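Local coordinates for protein DNA-(apurinic or apyrimidinic site) endonuclease 2 (Xenopus laevis, PDB 6WCD) that cuts the DNA backbone beside abasic sites as a weak endonuclease and trims DNA ends in the 3'-to-5' direction, using magnesium or manganese, at residues 6-11 against 30-35. Numbering follows the deposited sequence.
Sequences WNINGI and ICLQET. With MG (magnesium ion), chain B.
N9 and E34 lie alongside each other with their ends turned to the same magnesium ion, each giving it one oxygen: N9 OD1 at 2.1 Å and E34 OE1 at 2.0 Å from the metal. The two oxygens come within 3.0 Å of each other, a closeness the shared cation makes tolerable, while the amide and carboxylate planes stand 49° apart. E34 reaches the ion with an extended chain, its CG anti to the backbone N (chi1 -159°). Four waters complete an octahedral shell. One donates to E34 OE2, the carboxylate oxygen that does not bind the metal, and another to N7 OD1 at 2.8 Å.

That same N7 oxygen accepts from N9 N at 3.1 Å, an Asx turn that probably steadies the metal-binding loop, while N7 ND2 hydrogen-bonds to D183, the catalytic proton donor/acceptor. An alanine at N7 would probably leave this water and N9 N without their acceptor and D183 without its amide partner, freeing the loop to shift.

Behind the site, strands 2-7 and 29-33 of a beta-alpha-beta unit in the DNase I-like catalytic domain pair in parallel, W6 beside L32 and N7 beside Q33, with Q33 N donating to W6 O; L32 CD1 meets I8 CD1 at 4.0 Å. Past the strand ends, G10 N donates a hydrogen bond to E34 O at 2.8 Å; a CB at G10's backbone angles would press on N9 O, favouring glycine. A neutral amide and an anionic carboxylate thus hold a largely hydrated magnesium, some of whose waters are probably displaced when DNA phosphate binds.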
ATOM      1  N   TRP A   6       2.252   1.790   6.208  1.00 10.07           N
ATOM      2  CA  TRP A   6       1.613   1.983   7.501  1.00  8.52           C
ATOM      3  C   TRP A   6       0.155   2.346   7.357  1.00  9.13           C
ATOM      4  O   TRP A   6      -0.182   3.368   6.740  1.00 10.74           O
ATOM      5  CB  TRP A   6       2.320   3.083   8.288  1.00 10.29           C
ATOM      6  CG  TRP A   6       1.910   3.233   9.742  1.00 10.10           C
ATOM      7  CD1 TRP A   6       1.272   2.298  10.553  1.00 11.00           C
ATOM      8  CD2 TRP A   6       2.132   4.371  10.564  1.00 10.76           C
ATOM      9  NE1 TRP A   6       1.140   2.799  11.797  1.00 11.91           N
ATOM     10  CE2 TRP A   6       1.620   4.104  11.826  1.00 11.01           C
ATOM     11  CE3 TRP A   6       2.721   5.623  10.335  1.00 11.91           C
ATOM     12  CZ2 TRP A   6       1.691   4.995  12.895  1.00 13.62           C
ATOM     13  CZ3 TRP A   6       2.748   6.528  11.363  1.00 14.86           C
ATOM     14  CH2 TRP A   6       2.270   6.232  12.639  1.00 14.74           C
ATOM     15  N   ASN A   7      -0.733   1.540   7.953  1.00 10.17           N
ATOM     16  CA  ASN A   7      -2.138   1.915   8.074  1.00  9.71           C
ATOM     17  C   ASN A   7      -2.192   2.820   9.289  1.00 10.61           C
ATOM     18  O   ASN A   7      -2.020   2.383  10.440  1.00 11.76           O
ATOM     19  CB  ASN A   7      -3.042   0.717   8.236  1.00 10.34           C
ATOM     20  CG  ASN A   7      -4.484   1.133   8.441  1.00 13.02           C
ATOM     21  OD1 ASN A   7      -4.776   2.136   9.067  1.00 12.44           O
ATOM     22  ND2 ASN A   7      -5.400   0.340   7.927  1.00 16.16           N
ATOM     23  N   ILE A   8      -2.331   4.122   9.025  1.00 10.92           N
ATOM     24  CA  ILE A   8      -2.154   5.159  10.024  1.00  9.77           C
ATOM     25  C   ILE A   8      -3.443   5.515  10.739  1.00 10.10           C
ATOM     26  O   ILE A   8      -3.425   6.284  11.708  1.00 12.12           O
ATOM     27  CB  ILE A   8      -1.489   6.382   9.335  1.00 10.78           C
ATOM     28  CG1 ILE A   8      -0.928   7.357  10.336  1.00 13.28           C
ATOM     29  CG2 ILE A   8      -2.473   7.087   8.396  1.00 12.51           C
ATOM     30  CD1 ILE A   8      -0.033   8.479   9.673  1.00 13.52           C
ATOM     31  N   ASN A   9      -4.568   4.916  10.331  1.00 11.42           N
ATOM     32  CA  ASN A   9      -5.852   5.108  11.012  1.00 10.99           C
ATOM     33  C   ASN A   9      -6.211   6.581  11.145  1.00 11.65           C
ATOM     34  O   ASN A   9      -6.750   7.020  12.168  1.00 15.18           O
ATOM     35  CB  ASN A   9      -5.892   4.415  12.394  1.00 12.17           C
ATOM     36  CG  ASN A   9      -7.319   4.196  12.880  1.00 14.20           C
ATOM     37  OD1 ASN A   9      -8.203   3.796  12.118  1.00 15.33           O
ATOM     38  ND2 ASN A   9      -7.561   4.479  14.137  1.00 18.95           N
ATOM     39  N   GLY A  10      -5.928   7.317  10.071  1.00 11.79           N
ATOM     40  CA  GLY A  10      -6.208   8.739  10.039  1.00 13.33           C
ATOM     41  C   GLY A  10      -4.915   9.551  10.263  1.00 12.52           C
ATOM     42  O   GLY A  10      -4.349   9.528  11.361  1.00 13.92           O
ATOM     43  N   ILE A  11      -4.467  10.297   9.259  1.00 12.31           N
ATOM     44  CA  ILE A  11      -3.278  11.138   9.428  1.00 11.28           C
ATOM     45  C   ILE A  11      -3.443  12.109  10.578  1.00 12.98           C
ATOM     46  O   ILE A  11      -2.575  12.241  11.445  1.00 14.84           O
ATOM     47  CB  ILE A  11      -2.948  11.881   8.136  1.00 12.44           C
ATOM     48  CG1 ILE A  11      -2.427  10.914   7.081  1.00 12.91           C
ATOM     49  CG2 ILE A  11      -1.907  12.978   8.371  1.00 15.18           C
ATOM     50  CD1 ILE A  11      -2.237  11.548   5.696  1.00 13.51           C
ATOM     51  N   ILE A  30       7.241   6.383   1.538  1.00 10.72           N
ATOM     52  CA  ILE A  30       6.385   6.064   2.677  1.00  9.97           C
ATOM     53  C   ILE A  30       4.961   5.975   2.171  1.00  9.59           C
ATOM     54  O   ILE A  30       4.405   6.970   1.670  1.00 11.25           O
ATOM     55  CB  ILE A  30       6.515   7.092   3.818  1.00 11.64           C
ATOM     56  CG1 ILE A  30       7.953   7.094   4.307  1.00 13.06           C
ATOM     57  CG2 ILE A  30       5.488   6.798   4.929  1.00 11.47           C
ATOM     58  CD1 ILE A  30       8.306   8.285   5.091  1.00 14.05           C
ATOM     59  N   CYS A  31       4.352   4.817   2.357  1.00  9.99           N
ATOM     60  CA  CYS A  31       3.021   4.514   1.886  1.00  9.16           C
ATOM     61  C   CYS A  31       2.087   4.419   3.087  1.00 10.29           C
ATOM     62  O   CYS A  31       2.267   3.550   3.960  1.00 11.93           O
ATOM     63  CB  CYS A  31       3.014   3.225   1.094  1.00  9.80           C
ATOM     64  SG  CYS A  31       3.991   3.328  -0.434  1.00 13.04           S
ATOM     65  N   LEU A  32       1.118   5.288   3.124  1.00  9.19           N
ATOM     66  CA  LEU A  32       0.118   5.340   4.190  1.00  8.96           C
ATOM     67  C   LEU A  32      -1.208   4.839   3.678  1.00 10.98           C
ATOM     68  O   LEU A  32      -1.636   5.175   2.558  1.00 11.27           O
ATOM     69  CB  LEU A  32      -0.064   6.748   4.720  1.00 10.36           C
ATOM     70  CG  LEU A  32       1.215   7.419   5.235  1.00 10.41           C
ATOM     71  CD1 LEU A  32       0.925   8.808   5.778  1.00 13.82           C
ATOM     72  CD2 LEU A  32       1.927   6.602   6.259  1.00 11.17           C
ATOM     73  N   GLN A  33      -1.877   4.056   4.519  1.00  9.37           N
ATOM     74  CA  GLN A  33      -3.254   3.653   4.255  1.00 10.43           C
ATOM     75  C   GLN A  33      -4.213   4.192   5.308  1.00  9.62           C
ATOM     76  O   GLN A  33      -3.863   4.438   6.452  1.00 10.89           O
ATOM     77  CB  GLN A  33      -3.385   2.126   4.180  1.00 11.26           C
ATOM     78  CG  GLN A  33      -2.441   1.524   3.166  1.00 11.52           C
ATOM     79  CD  GLN A  33      -1.098   1.202   3.739  1.00 12.61           C
ATOM     80  OE1 GLN A  33      -0.981   0.775   4.886  1.00 13.98           O
ATOM     81  NE2 GLN A  33      -0.084   1.359   2.931  1.00 11.69           N
ATOM     82  N   GLU A  34      -5.458   4.355   4.869  1.00  9.60           N
ATOM     83  CA  GLU A  34      -6.534   4.963   5.649  1.00 10.15           C
ATOM     84  C   GLU A  34      -6.056   6.331   6.150  1.00 10.84           C
ATOM     85  O   GLU A  34      -6.010   6.632   7.348  1.00 12.44           O
ATOM     86  CB  GLU A  34      -7.037   4.053   6.792  1.00 11.82           C
ATOM     87  CG  GLU A  34      -8.422   4.504   7.196  1.00 13.01           C
ATOM     88  CD  GLU A  34      -8.989   3.827   8.395  1.00 14.55           C
ATOM     89  OE1 GLU A  34      -8.238   3.251   9.212  1.00 14.64           O
ATOM     90  OE2 GLU A  34     -10.265   3.908   8.525  1.00 17.18           O
ATOM     91  N   THR A  35      -5.761   7.197   5.184  1.00 10.52           N
ATOM     92  CA  THR A  35      -5.390   8.577   5.493  1.00 10.05           C
ATOM     93  C   THR A  35      -6.545   9.336   6.128  1.00 10.34           C
ATOM     94  O   THR A  35      -6.308  10.262   6.920  1.00 12.08           O
ATOM     95  CB  THR A  35      -4.984   9.336   4.247  1.00 11.80           C
ATOM     96  OG1 THR A  35      -6.141   9.375   3.416  1.00 13.02           O
ATOM     97  CG2 THR A  35      -3.834   8.658   3.534  1.00 13.12           C
TER
HETATM   98 MG    MG B 401      -8.659   2.170  10.877  1.00 14.93          MG
HETATM   99  O   HOH W   1      -6.695   1.498  10.996  1.00 14.35           O
HETATM  100  O   HOH W   2     -10.684   2.830  10.802  1.00 18.78           O
HETATM  101  O   HOH W   3      -9.113   0.983  12.512  1.00 18.33           O
HETATM  102  O   HOH W   4      -9.103   0.590   9.602  1.00 20.33           O